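Local coordinates for protein polyphosphate kinase (Porphyromonas gingivalis, PDB 2O8R) that probably catalyses the reversible transfer of the terminal phosphate of ATP to a growing polyphosphate chain, with magnesium as its cofactor, at residues P34-I39 with A307-P312; Y59-L64 with H82-I87; R161-V166 with Y179-V184; S327-Q332 with K343-H348. The protein carries 3 engineered substitutions. One frame throughout, in Å; residues are numbered along the deposited sequence. Where two conformers were deposited one is given.

Contact 1 of 4, residues P34-I39 with A307-P312; sequences PVYDRI and AMLPNP
Tyr36, in the first turn of helix 35-63, lays its phenol ring against Asn311, and this pairing forms the tight part of the contact. The ring and the Asn311 amide are stacked, their planes only 4° apart, while Asn311 CB sits over the ring centre in a CH-pi contact, 3.5 Å from the centroid of the Tyr36 ring. Asn311 CG is anti to its backbone N (chi1 174°), and the amide group that follows lies over Tyr36 CD1 and CE1. Asn311 ND2 gives to Arg316 O and OD1 accepts from Phe313 N, which fixes the rotation of the amide. At the far end of the phenol, Tyr36 OH gives a weak hydrogen bond to Pro310 O at 2.7 Å, and Leu309 O meets the ring edge 3.6 Å from Tyr36 CE2.

The opposite face is met less closely: Ile39 CD1 lies 4.2 Å above the Tyr36 ring plane, toward the rim, and also touches Leu309 CD2 at 3.8 Å, those two side chains crossing at about a right angle. The partly exposed prolines are held only loosely against helix 35-63: Pro310 CB points away from it, and Pro312 CD comes no nearer than 4.0 Å, to Tyr36 OH. Both pack instead on strand 204-208. A loop following the middle-domain sheet is thus seated on the N-terminal turn of a Pro34-capped helix of the N-terminal domain.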
loop_
_atom_site.group_PDB
_atom_site.type_symbol
_atom_site.label_atom_id
_atom_site.label_comp_id
_atom_site.label_asym_id
_atom_site.label_seq_id
_atom_site.Cartn_x
_atom_site.Cartn_y
_atom_site.Cartn_z
ATOM N N PRO A 34 27.961 -4.224 -11.858
ATOM C CA PRO A 34 27.730 -4.876 -10.572
ATOM C C PRO A 34 26.535 -5.789 -10.673
ATOM O O PRO A 34 25.520 -5.361 -11.226
ATOM C CB PRO A 34 27.418 -3.701 -9.654
ATOM C CG PRO A 34 28.183 -2.593 -10.230
ATOM C CD PRO A 34 28.097 -2.766 -11.703
ATOM N N VAL A 35 26.646 -7.023 -10.161
ATOM C CA VAL A 35 25.620 -8.065 -10.431
ATOM C C VAL A 35 24.193 -7.616 -10.241
ATOM O O VAL A 35 23.348 -7.892 -11.091
ATOM C CB VAL A 35 25.717 -9.353 -9.572
ATOM C CG1 VAL A 35 26.198 -10.504 -10.397
ATOM C CG2 VAL A 35 26.489 -9.151 -8.250
ATOM N N TYR A 36 23.919 -6.944 -9.121
ATOM C CA TYR A 36 22.548 -6.602 -8.821
ATOM C C TYR A 36 21.956 -5.632 -9.833
ATOM O O TYR A 36 20.755 -5.657 -10.083
ATOM C CB TYR A 36 22.367 -6.197 -7.353
ATOM C CG TYR A 36 22.277 -7.433 -6.477
ATOM C CD1 TYR A 36 23.420 -8.024 -5.933
ATOM C CD2 TYR A 36 21.048 -8.043 -6.239
ATOM C CE1 TYR A 36 23.330 -9.174 -5.159
ATOM C CE2 TYR A 36 20.948 -9.179 -5.464
ATOM C CZ TYR A 36 22.086 -9.744 -4.938
ATOM O OH TYR A 36 21.960 -10.877 -4.187
ATOM N N ASP A 37 22.816 -4.839 -10.474
ATOM C CA ASP A 37 22.387 -4.004 -11.597
ATOM C C ASP A 37 21.837 -4.859 -12.717
ATOM O O ASP A 37 20.792 -4.545 -13.278
ATOM C CB ASP A 37 23.535 -3.150 -12.139
ATOM C CG ASP A 37 24.048 -2.152 -11.128
ATOM O OD1 ASP A 37 23.492 -2.056 -10.003
ATOM O OD2 ASP A 37 25.022 -1.460 -11.473
ATOM N N ARG A 38 22.545 -5.940 -13.027
ATOM C CA ARG A 38 22.146 -6.839 -14.093
ATOM C C ARG A 38 20.880 -7.604 -13.730
ATOM O O ARG A 38 19.957 -7.709 -14.543
ATOM C CB ARG A 38 23.280 -7.798 -14.420
ATOM C CG ARG A 38 24.546 -7.085 -14.837
ATOM C CD ARG A 38 25.589 -8.084 -15.220
ATOM N NE ARG A 38 26.641 -8.200 -14.225
ATOM C CZ ARG A 38 27.523 -9.192 -14.187
ATOM N NH1 ARG A 38 27.468 -10.173 -15.078
ATOM N NH2 ARG A 38 28.444 -9.219 -13.240
ATOM N N ILE A 39 20.836 -8.118 -12.505
ATOM C CA ILE A 39 19.663 -8.824 -11.986
ATOM C C ILE A 39 18.377 -7.988 -12.087
ATOM O O ILE A 39 17.323 -8.502 -12.514
ATOM C CB ILE A 39 19.890 -9.267 -10.525
ATOM C CG1 ILE A 39 20.982 -10.349 -10.472
ATOM C CG2 ILE A 39 18.571 -9.736 -9.885
ATOM C CD1 ILE A 39 21.003 -11.162 -9.196
ATOM N N ALA A 307 13.737 -9.091 -8.929
ATOM C CA ALA A 307 13.811 -7.785 -8.285
ATOM C C ALA A 307 13.705 -7.902 -6.769
ATOM O O ALA A 307 14.051 -6.968 -6.050
ATOM C CB ALA A 307 12.711 -6.869 -8.820
HETATM N N MSE A 308 13.229 -9.053 -6.300
HETATM C CA MSE A 308 13.052 -9.326 -4.876
HETATM C C MSE A 308 14.187 -10.148 -4.285
HETATM O O MSE A 308 14.154 -10.490 -3.102
HETATM C CB MSE A 308 11.731 -10.076 -4.623
HETATM C CG MSE A 308 10.467 -9.238 -4.789
HETATM SE SE MSE A 308 10.512 -7.574 -3.751
HETATM C CE MSE A 308 10.454 -8.275 -1.930
ATOM N N LEU A 309 15.172 -10.506 -5.101
ATOM C CA LEU A 309 16.299 -11.263 -4.585
ATOM C C LEU A 309 17.106 -10.332 -3.717
ATOM O O LEU A 309 17.542 -9.286 -4.175
ATOM C CB LEU A 309 17.177 -11.795 -5.707
ATOM C CG LEU A 309 18.297 -12.713 -5.225
ATOM C CD1 LEU A 309 17.702 -13.970 -4.579
ATOM C CD2 LEU A 309 19.236 -13.068 -6.375
ATOM N N PRO A 310 17.265 -10.687 -2.444
ATOM C CA PRO A 310 17.994 -9.827 -1.528
ATOM C C PRO A 310 19.469 -9.760 -1.868
ATOM O O PRO A 310 20.034 -10.761 -2.297
ATOM C CB PRO A 310 17.813 -10.523 -0.173
ATOM C CG PRO A 310 16.710 -11.494 -0.357
ATOM C CD PRO A 310 16.755 -11.897 -1.781
ATOM N N ASN A 311 20.065 -8.579 -1.704
ATOM C CA ASN A 311 21.512 -8.422 -1.697
ATOM C C ASN A 311 21.981 -8.262 -0.260
ATOM O O ASN A 311 21.953 -7.150 0.272
ATOM C CB ASN A 311 21.919 -7.194 -2.506
ATOM C CG ASN A 311 23.418 -6.884 -2.424
ATOM O OD1 ASN A 311 24.214 -7.627 -1.838
ATOM N ND2 ASN A 311 23.805 -5.773 -3.028
ATOM N N PRO A 312 22.445 -9.362 0.366
ATOM C CA PRO A 312 22.935 -9.338 1.734
ATOM C C PRO A 312 24.258 -8.593 1.909
ATOM O O PRO A 312 24.787 -8.564 3.014
ATOM C CB PRO A 312 23.145 -10.813 2.048
ATOM C CG PRO A 312 23.458 -11.409 0.752
ATOM C CD PRO A 312 22.552 -10.712 -0.209
#

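Contact 2 of 4, residues Y59-L64 with H82-I87; sequences YHQAVL and HILQAI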
loop_
_atom_site.group_PDB
_atom_site.type_symbol
_atom_site.label_atom_id
_atom_site.label_comp_id
_atom_site.label_asym_id
_atom_site.label_seq_id
_atom_site.Cartn_x
_atom_site.Cartn_y
_atom_site.Cartn_z
ATOM N N TYR A 59 -4.107 -7.831 -28.186
ATOM C CA TYR A 59 -4.676 -7.066 -29.292
ATOM C C TYR A 59 -4.601 -7.824 -30.610
ATOM O O TYR A 59 -5.603 -7.955 -31.313
ATOM C CB TYR A 59 -3.991 -5.708 -29.438
ATOM C CG TYR A 59 -4.284 -5.031 -30.763
ATOM C CD1 TYR A 59 -5.485 -4.353 -30.977
ATOM C CD2 TYR A 59 -3.358 -5.072 -31.804
ATOM C CE1 TYR A 59 -5.755 -3.741 -32.195
ATOM C CE2 TYR A 59 -3.615 -4.466 -33.016
ATOM C CZ TYR A 59 -4.813 -3.804 -33.209
ATOM O OH TYR A 59 -5.057 -3.209 -34.425
ATOM N N HIS A 60 -3.415 -8.331 -30.936
ATOM C CA HIS A 60 -3.223 -9.089 -32.167
ATOM C C HIS A 60 -3.985 -10.407 -32.177
ATOM O O HIS A 60 -4.302 -10.936 -33.240
ATOM C CB HIS A 60 -1.745 -9.352 -32.407
ATOM C CG HIS A 60 -0.954 -8.118 -32.693
ATOM N ND1 HIS A 60 -1.410 -7.122 -33.528
ATOM C CD2 HIS A 60 0.270 -7.724 -32.270
ATOM C CE1 HIS A 60 -0.503 -6.164 -33.604
ATOM N NE2 HIS A 60 0.528 -6.506 -32.852
ATOM N N GLN A 61 -4.271 -10.938 -30.994
ATOM C CA GLN A 61 -5.070 -12.151 -30.885
ATOM C C GLN A 61 -6.550 -11.859 -31.100
ATOM O O GLN A 61 -7.280 -12.686 -31.652
ATOM C CB GLN A 61 -4.846 -12.820 -29.532
ATOM C CG GLN A 61 -3.489 -13.487 -29.412
ATOM C CD GLN A 61 -3.189 -13.914 -28.005
ATOM O OE1 GLN A 61 -2.451 -14.872 -27.781
ATOM N NE2 GLN A 61 -3.767 -13.208 -27.037
ATOM N N ALA A 62 -6.981 -10.675 -30.663
ATOM C CA ALA A 62 -8.361 -10.232 -30.846
ATOM C C ALA A 62 -8.632 -9.867 -32.308
ATOM O O ALA A 62 -9.755 -9.989 -32.792
ATOM C CB ALA A 62 -8.657 -9.059 -29.944
ATOM N N VAL A 63 -7.595 -9.422 -33.005
ATOM C CA VAL A 63 -7.699 -9.147 -34.432
ATOM C C VAL A 63 -7.836 -10.443 -35.248
ATOM O O VAL A 63 -8.745 -10.560 -36.075
ATOM C CB VAL A 63 -6.516 -8.275 -34.936
ATOM C CG1 VAL A 63 -6.395 -8.326 -36.472
ATOM C CG2 VAL A 63 -6.683 -6.832 -34.444
ATOM N N LEU A 64 -6.964 -11.417 -34.985
ATOM C CA LEU A 64 -6.953 -12.680 -35.730
ATOM C C LEU A 64 -8.188 -13.572 -35.531
ATOM O O LEU A 64 -8.297 -14.637 -36.151
ATOM C CB LEU A 64 -5.661 -13.461 -35.468
ATOM C CG LEU A 64 -4.670 -13.435 -36.638
ATOM C CD1 LEU A 64 -3.228 -13.620 -36.181
ATOM C CD2 LEU A 64 -5.046 -14.485 -37.679
ATOM N N HIS A 82 0.939 -13.411 -39.176
ATOM C CA HIS A 82 2.401 -13.352 -39.269
ATOM C C HIS A 82 3.060 -12.553 -38.148
ATOM O O HIS A 82 4.014 -13.028 -37.524
ATOM C CB HIS A 82 2.839 -12.833 -40.635
ATOM C CG HIS A 82 2.751 -13.866 -41.709
ATOM N ND1 HIS A 82 1.600 -14.088 -42.435
ATOM C CD2 HIS A 82 3.658 -14.766 -42.155
ATOM C CE1 HIS A 82 1.808 -15.066 -43.297
ATOM N NE2 HIS A 82 3.049 -15.496 -43.149
ATOM N N ILE A 83 2.561 -11.339 -37.914
ATOM C CA ILE A 83 2.948 -10.545 -36.754
ATOM C C ILE A 83 3.076 -11.417 -35.489
ATOM O O ILE A 83 4.156 -11.449 -34.885
ATOM C CB ILE A 83 2.026 -9.305 -36.582
ATOM C CG1 ILE A 83 2.524 -8.165 -37.488
ATOM C CG2 ILE A 83 1.981 -8.826 -35.153
ATOM C CD1 ILE A 83 1.432 -7.184 -37.988
ATOM N N LEU A 84 2.023 -12.169 -35.144
ATOM C CA LEU A 84 2.045 -13.069 -33.965
ATOM C C LEU A 84 3.111 -14.160 -34.021
ATOM O O LEU A 84 3.707 -14.500 -32.998
ATOM C CB LEU A 84 0.675 -13.713 -33.706
ATOM C CG LEU A 84 -0.372 -12.909 -32.925
ATOM C CD1 LEU A 84 -1.657 -13.704 -32.772
ATOM C CD2 LEU A 84 0.155 -12.501 -31.558
ATOM N N GLN A 85 3.342 -14.704 -35.210
ATOM C CA GLN A 85 4.351 -15.734 -35.404
ATOM C C GLN A 85 5.745 -15.134 -35.261
ATOM O O GLN A 85 6.650 -15.779 -34.735
ATOM C CB GLN A 85 4.186 -16.363 -36.781
ATOM C CG GLN A 85 5.143 -17.495 -37.077
ATOM C CD GLN A 85 5.562 -17.523 -38.537
ATOM O OE1 GLN A 85 5.064 -16.745 -39.357
ATOM N NE2 GLN A 85 6.487 -18.416 -38.868
ATOM N N ALA A 86 5.904 -13.892 -35.713
ATOM C CA ALA A 86 7.179 -13.191 -35.618
ATOM C C ALA A 86 7.532 -12.873 -34.173
ATOM O O ALA A 86 8.675 -13.076 -33.752
ATOM C CB ALA A 86 7.157 -11.927 -36.454
ATOM N N ILE A 87 6.552 -12.376 -33.423
ATOM C CA ILE A 87 6.729 -12.116 -31.996
ATOM C C ILE A 87 7.211 -13.379 -31.290
ATOM O O ILE A 87 8.259 -13.383 -30.647
ATOM C CB ILE A 87 5.416 -11.631 -31.327
ATOM C CG1 ILE A 87 5.009 -10.263 -31.862
ATOM C CG2 ILE A 87 5.560 -11.568 -29.797
ATOM C CD1 ILE A 87 3.587 -9.914 -31.558
#
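With CG anti to the carbonyl carbon (chi1 -67°), the His60 imidazole leaves helix 35-63 toward Ile83, whose CG2 is anti to its own backbone N and meets the ring. Ile83 CG2 stands over one face of the imidazole, 3.6 Å from the centroid of the His60 ring and 17° off its normal, a CH-pi contact displaced toward CD2 and NE2. Ile87 CD1 approaches the same ring obliquely, 4.0 Å from His60 CD2.

Leu84 fills the neighbouring position, its CD2 against His60 CB at 3.8 Å. Its other methyl, CD1, is shared by Gln61 CG and Leu64 CD1, the two leucines sliding past each other in opposite directions. No hydrogen bond crosses between the segments; His60 NE2 bonds to Asp14 OD2.

The short helical segments run roughly antiparallel, with 146° between their directions and axes 10.8 Å apart. They pair the end of helix 35-63 with the start of helix 83-112 across a partly unmodelled connection, and helix 13-29 joins as a third element, its Met15 packing on Ile87.

Contact 3 of 4, residues R161-V166 with Y179-V184; sequences RVYLAV and YALLNV
Tyr163 and Leu181 cross obliquely on one face of a beta hairpin, strands 163-169 and 178-183, which lies inside the mixed sheet of the middle domain. Their contact, Tyr163 CD1 to Leu181 CG at 3.9 Å, lies on the face shared with Ala165 and Asn183. Tyr163 OH and Asn183 OD1 turn to outside donors, Arg158 N and Tyr144 N.

On the other face Leu164 and Leu182 also cross obliquely, Leu164 CB meeting Leu182 CD1 at 3.8 Å. Leu182 CG lies between its backbone N and carbonyl carbon (chi1 48°), and the side chain reaches Ile213 and Leu217 of helices 209-214 and 217-220. Val184 CG1 meets Leu164 CD2 about at a right angle, at 4.0 Å, while Val184 CG2 packs on Val162 CB at 3.6 Å.

Leu164 with Leu182 and Val166 with Ala180 are hydrogen-bonded antiparallel pairs; Tyr163 with Asn183 and Ala165 with Leu181 are non-hydrogen-bonded ones. Past Tyr163 the hydrogen bond from Val184 N to Val162 O is weak, at 3.4 Å. Arg161 was modelled in two conformers, so its bond to Val184 O is doubtful. At the other end of the ladder Val166 N donates to Ala180 O at 2.7 Å, with an N-H...O angle of 171°.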
loop_
_atom_site.group_PDB
_atom_site.type_symbol
_atom_site.label_atom_id
_atom_site.label_comp_id
_atom_site.label_asym_id
_atom_site.label_seq_id
_atom_site.Cartn_x
_atom_site.Cartn_y
_atom_site.Cartn_z
ATOM N N ARG A 161 0.885 -15.402 -11.381
ATOM C CA ARG A 161 1.283 -16.309 -10.313
ATOM C C ARG A 161 2.052 -17.510 -10.875
ATOM O O ARG A 161 2.089 -17.733 -12.089
ATOM C CB ARG A 161 0.055 -16.774 -9.518
ATOM C CG ARG A 161 -0.748 -15.649 -8.867
ATOM C CD ARG A 161 -0.040 -15.055 -7.648
ATOM N NE ARG A 161 -0.471 -15.650 -6.378
ATOM C CZ ARG A 161 0.165 -16.642 -5.758
ATOM N NH1 ARG A 161 1.258 -17.169 -6.293
ATOM N NH2 ARG A 161 -0.290 -17.110 -4.604
ATOM N N VAL A 162 2.673 -18.270 -9.984
ATOM C CA VAL A 162 3.354 -19.481 -10.365
ATOM C C VAL A 162 2.570 -20.619 -9.764
ATOM O O VAL A 162 2.197 -20.564 -8.596
ATOM C CB VAL A 162 4.766 -19.510 -9.801
ATOM C CG1 VAL A 162 5.398 -20.868 -10.017
ATOM C CG2 VAL A 162 5.596 -18.432 -10.437
ATOM N N TYR A 163 2.289 -21.632 -10.573
ATOM C CA TYR A 163 1.671 -22.858 -10.073
ATOM C C TYR A 163 2.549 -24.044 -10.420
ATOM O O TYR A 163 3.371 -23.996 -11.354
ATOM C CB TYR A 163 0.301 -23.093 -10.692
ATOM C CG TYR A 163 -0.783 -22.121 -10.318
ATOM C CD1 TYR A 163 -1.875 -22.534 -9.567
ATOM C CD2 TYR A 163 -0.739 -20.797 -10.743
ATOM C CE1 TYR A 163 -2.890 -21.649 -9.242
ATOM C CE2 TYR A 163 -1.752 -19.901 -10.417
ATOM C CZ TYR A 163 -2.820 -20.331 -9.665
ATOM O OH TYR A 163 -3.829 -19.446 -9.345
ATOM N N LEU A 164 2.360 -25.109 -9.655
ATOM C CA LEU A 164 3.036 -26.363 -9.881
ATOM C C LEU A 164 1.997 -27.354 -10.340
ATOM O O LEU A 164 1.000 -27.599 -9.648
ATOM C CB LEU A 164 3.656 -26.848 -8.578
ATOM C CG LEU A 164 5.152 -26.730 -8.295
ATOM C CD1 LEU A 164 5.944 -25.993 -9.364
ATOM C CD2 LEU A 164 5.325 -26.088 -6.937
ATOM N N ALA A 165 2.207 -27.900 -11.530
ATOM C CA ALA A 165 1.423 -29.046 -11.961
ATOM C C ALA A 165 2.212 -30.298 -11.614
ATOM O O ALA A 165 3.361 -30.447 -12.031
ATOM C CB ALA A 165 1.143 -28.977 -13.430
ATOM N N VAL A 166 1.592 -31.173 -10.828
ATOM C CA VAL A 166 2.208 -32.409 -10.335
ATOM C C VAL A 166 1.580 -33.628 -11.003
ATOM O O VAL A 166 0.358 -33.721 -11.097
ATOM C CB VAL A 166 1.974 -32.573 -8.806
ATOM C CG1 VAL A 166 2.592 -33.854 -8.299
ATOM C CG2 VAL A 166 2.517 -31.387 -8.035
ATOM N N TYR A 179 -3.229 -36.155 -11.996
ATOM C CA TYR A 179 -2.595 -34.849 -12.088
ATOM C C TYR A 179 -3.137 -33.893 -11.058
ATOM O O TYR A 179 -4.321 -33.922 -10.741
ATOM C CB TYR A 179 -2.736 -34.275 -13.487
ATOM C CG TYR A 179 -1.943 -35.062 -14.475
ATOM C CD1 TYR A 179 -0.568 -34.904 -14.557
ATOM C CD2 TYR A 179 -2.550 -35.996 -15.299
ATOM C CE1 TYR A 179 0.178 -35.626 -15.449
ATOM C CE2 TYR A 179 -1.809 -36.734 -16.197
ATOM C CZ TYR A 179 -0.441 -36.545 -16.264
ATOM O OH TYR A 179 0.324 -37.269 -17.154
ATOM N N ALA A 180 -2.257 -33.057 -10.517
ATOM C CA ALA A 180 -2.662 -32.106 -9.497
ATOM C C ALA A 180 -2.064 -30.724 -9.713
ATOM O O ALA A 180 -1.013 -30.551 -10.351
ATOM C CB ALA A 180 -2.326 -32.619 -8.135
ATOM N N LEU A 181 -2.760 -29.735 -9.179
ATOM C CA LEU A 181 -2.333 -28.369 -9.302
ATOM C C LEU A 181 -2.133 -27.861 -7.910
ATOM O O LEU A 181 -3.032 -28.003 -7.079
ATOM C CB LEU A 181 -3.433 -27.552 -9.974
ATOM C CG LEU A 181 -3.137 -26.116 -10.392
ATOM C CD1 LEU A 181 -2.180 -26.082 -11.563
ATOM C CD2 LEU A 181 -4.428 -25.447 -10.775
ATOM N N LEU A 182 -0.969 -27.280 -7.629
ATOM C CA LEU A 182 -0.886 -26.462 -6.415
ATOM C C LEU A 182 -0.263 -25.064 -6.534
ATOM O O LEU A 182 0.413 -24.725 -7.519
ATOM C CB LEU A 182 -0.384 -27.245 -5.191
ATOM C CG LEU A 182 0.847 -28.121 -5.265
ATOM C CD1 LEU A 182 2.080 -27.271 -5.132
ATOM C CD2 LEU A 182 0.777 -29.117 -4.145
ATOM N N ASN A 183 -0.550 -24.258 -5.514
ATOM C CA ASN A 183 -0.215 -22.850 -5.501
ATOM C C ASN A 183 1.141 -22.629 -4.889
ATOM O O ASN A 183 1.544 -23.352 -3.982
ATOM C CB ASN A 183 -1.264 -22.075 -4.701
ATOM C CG ASN A 183 -1.607 -22.740 -3.381
ATOM O OD1 ASN A 183 -1.683 -23.964 -3.283
ATOM N ND2 ASN A 183 -1.814 -21.937 -2.357
ATOM N N VAL A 184 1.863 -21.635 -5.384
ATOM C CA VAL A 184 3.056 -21.207 -4.684
ATOM C C VAL A 184 2.720 -19.883 -4.008
ATOM O O VAL A 184 2.619 -18.844 -4.656
ATOM C CB VAL A 184 4.307 -21.224 -5.584
ATOM C CG1 VAL A 184 4.124 -22.283 -6.638
ATOM C CG2 VAL A 184 4.557 -19.900 -6.231
#

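Contact 4 of 4, residues S327-Q332 with K343-H348; sequences SKHLEQ and KDYLIH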
loop_
_atom_site.group_PDB
_atom_site.type_symbol
_atom_site.label_atom_id
_atom_site.label_comp_id
_atom_site.label_asym_id
_atom_site.label_seq_id
_atom_site.Cartn_x
_atom_site.Cartn_y
_atom_site.Cartn_z
ATOM N N SER A 327 20.429 23.595 -6.662
ATOM C CA SER A 327 20.813 24.827 -7.315
ATOM C C SER A 327 21.204 25.818 -6.214
ATOM O O SER A 327 20.349 26.219 -5.416
ATOM C CB SER A 327 19.639 25.352 -8.134
ATOM O OG SER A 327 19.732 26.743 -8.382
ATOM N N LYS A 328 22.489 26.189 -6.166
ATOM C CA LYS A 328 23.000 27.168 -5.189
ATOM C C LYS A 328 22.271 28.497 -5.338
ATOM O O LYS A 328 21.848 29.096 -4.350
ATOM C CB LYS A 328 24.516 27.408 -5.329
ATOM C CG LYS A 328 25.397 26.173 -5.560
ATOM C CD LYS A 328 25.379 25.177 -4.399
ATOM C CE LYS A 328 26.662 25.227 -3.579
ATOM N NZ LYS A 328 27.698 24.285 -4.085
ATOM N N HIS A 329 22.116 28.925 -6.589
ATOM C CA HIS A 329 21.450 30.170 -6.942
ATOM C C HIS A 329 20.057 30.246 -6.343
ATOM O O HIS A 329 19.751 31.168 -5.577
ATOM C CB HIS A 329 21.347 30.270 -8.451
ATOM C CG HIS A 329 21.648 31.629 -8.978
ATOM N ND1 HIS A 329 22.893 31.979 -9.455
ATOM C CD2 HIS A 329 20.873 32.735 -9.092
ATOM C CE1 HIS A 329 22.868 33.240 -9.850
ATOM N NE2 HIS A 329 21.654 33.721 -9.641
ATOM N N LEU A 330 19.223 29.265 -6.684
ATOM C CA LEU A 330 17.903 29.124 -6.068
ATOM C C LEU A 330 17.970 29.137 -4.548
ATOM O O LEU A 330 17.190 29.835 -3.897
ATOM C CB LEU A 330 17.236 27.828 -6.507
ATOM C CG LEU A 330 16.077 27.907 -7.483
ATOM C CD1 LEU A 330 15.276 26.654 -7.330
ATOM C CD2 LEU A 330 15.208 29.109 -7.200
ATOM N N GLU A 331 18.907 28.369 -3.992
ATOM C CA GLU A 331 19.026 28.225 -2.545
ATOM C C GLU A 331 19.383 29.532 -1.852
ATOM O O GLU A 331 19.057 29.725 -0.687
ATOM C CB GLU A 331 20.061 27.160 -2.188
ATOM C CG GLU A 331 19.670 25.743 -2.566
ATOM C CD GLU A 331 18.485 25.208 -1.785
ATOM O OE1 GLU A 331 18.214 25.688 -0.666
ATOM O OE2 GLU A 331 17.826 24.288 -2.295
ATOM N N GLN A 332 20.042 30.437 -2.566
ATOM C CA GLN A 332 20.497 31.661 -1.926
ATOM C C GLN A 332 19.597 32.867 -2.196
ATOM O O GLN A 332 19.911 33.983 -1.781
ATOM C CB GLN A 332 21.990 31.936 -2.212
ATOM C CG GLN A 332 22.387 32.214 -3.669
ATOM C CD GLN A 332 23.869 31.921 -3.948
ATOM O OE1 GLN A 332 24.468 31.016 -3.350
ATOM N NE2 GLN A 332 24.458 32.680 -4.869
ATOM N N LYS A 343 14.516 34.688 -12.336
ATOM C CA LYS A 343 15.174 33.903 -13.377
ATOM C C LYS A 343 14.490 32.555 -13.639
ATOM O O LYS A 343 13.802 32.019 -12.779
ATOM C CB LYS A 343 16.630 33.668 -12.970
ATOM C CG LYS A 343 17.487 33.001 -14.028
ATOM C CD LYS A 343 18.970 32.997 -13.655
ATOM C CE LYS A 343 19.227 32.311 -12.320
ATOM N NZ LYS A 343 20.629 31.828 -12.193
ATOM N N ASP A 344 14.688 32.020 -14.837
ATOM C CA ASP A 344 14.251 30.680 -15.179
ATOM C C ASP A 344 15.202 29.655 -14.623
ATOM O O ASP A 344 16.399 29.896 -14.516
ATOM C CB ASP A 344 14.210 30.487 -16.690
ATOM C CG ASP A 344 13.084 31.233 -17.339
ATOM O OD1 ASP A 344 12.231 31.780 -16.601
ATOM O OD2 ASP A 344 13.059 31.268 -18.589
ATOM N N TYR A 345 14.660 28.495 -14.286
ATOM C CA TYR A 345 15.472 27.391 -13.825
ATOM C C TYR A 345 15.155 26.093 -14.603
ATOM O O TYR A 345 14.034 25.862 -15.058
ATOM C CB TYR A 345 15.343 27.229 -12.299
ATOM C CG TYR A 345 16.008 28.341 -11.505
ATOM C CD1 TYR A 345 17.299 28.188 -10.979
ATOM C CD2 TYR A 345 15.348 29.546 -11.281
ATOM C CE1 TYR A 345 17.913 29.222 -10.259
ATOM C CE2 TYR A 345 15.947 30.574 -10.567
ATOM C CZ TYR A 345 17.220 30.410 -10.054
ATOM O OH TYR A 345 17.779 31.458 -9.350
ATOM N N LEU A 346 16.172 25.269 -14.770
ATOM C CA LEU A 346 16.026 23.980 -15.403
ATOM C C LEU A 346 16.446 22.961 -14.369
ATOM O O LEU A 346 17.547 23.036 -13.831
ATOM C CB LEU A 346 16.979 23.905 -16.582
ATOM C CG LEU A 346 16.588 23.221 -17.872
ATOM C CD1 LEU A 346 15.195 23.660 -18.346
ATOM C CD2 LEU A 346 17.653 23.593 -18.872
ATOM N N ILE A 347 15.574 22.015 -14.068
ATOM C CA ILE A 347 15.931 20.972 -13.119
ATOM C C ILE A 347 15.940 19.625 -13.814
ATOM O O ILE A 347 14.945 19.204 -14.404
ATOM C CB ILE A 347 14.967 20.934 -11.940
ATOM C CG1 ILE A 347 14.976 22.274 -11.189
ATOM C CG2 ILE A 347 15.268 19.742 -11.041
ATOM C CD1 ILE A 347 16.343 22.732 -10.704
ATOM N N HIS A 348 17.083 18.966 -13.748
ATOM C CA HIS A 348 17.274 17.685 -14.388
ATOM C C HIS A 348 17.315 16.617 -13.324
ATOM O O HIS A 348 18.297 16.483 -12.586
ATOM C CB HIS A 348 18.581 17.687 -15.178
ATOM C CG HIS A 348 18.698 18.827 -16.138
ATOM N ND1 HIS A 348 18.009 18.867 -17.331
ATOM C CD2 HIS A 348 19.425 19.968 -16.082
ATOM C CE1 HIS A 348 18.304 19.986 -17.967
ATOM N NE2 HIS A 348 19.161 20.670 -17.231
#
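Leu330 lies over one face of the Tyr345 ring, its CG 3.6 Å from the centroid and 14° off the normal, a CH-pi contact above the ring centre; its CD2 extends over CZ and CE2. His329 CB meets the edge of the same ring, and Ser327 OG comes obliquely to within 3.6 Å of Tyr345 CE1.

Next to this packing, Lys343 crosses the exposed His329 at about a right angle. Lys343 NZ stands over the centre of the imidazole, 3.2 Å above the His329 ring plane, and CE makes a CH-pi contact with the same ring. Lys343 bends at chi3 (57°), which swings CE out of the extended line.

Ser327 caps helix 328-331: its OG accepts from Leu330 N at 3.1 Å with an N-H...O angle of 159°. Farther out, Tyr356 touches Leu330 and binds Ser327 N through OH, while the Tyr345 backbone pairs with Met480. An N-capped single-turn helix thus packs on the first strand, 345-349, of a phospholipase D-like domain.

Overall arrangement
Contacts 1 and 2 both use helix 35-63, one at its start and one at its end, with centres 34 Å apart. Contact 1 closes a long loop of chain in which contacts 2 and 3 are nested in series, so it ties the N-terminal and middle domains together, whereas the others are local. Contact 3 lies 27 Å from contact 1, centre to centre. Contact 4, on the opposite side of the chain's centre from contacts 2 and 3, is 49 Å and 56 Å from them, centre to centre. Contact 2 lies near a predicted ATP site: the Ile87 side chain is about 12 Å from that of Asn48, and the side chain of Ile83 is about 5 Å from a bound sulfate, probably from the crystallisation liquor.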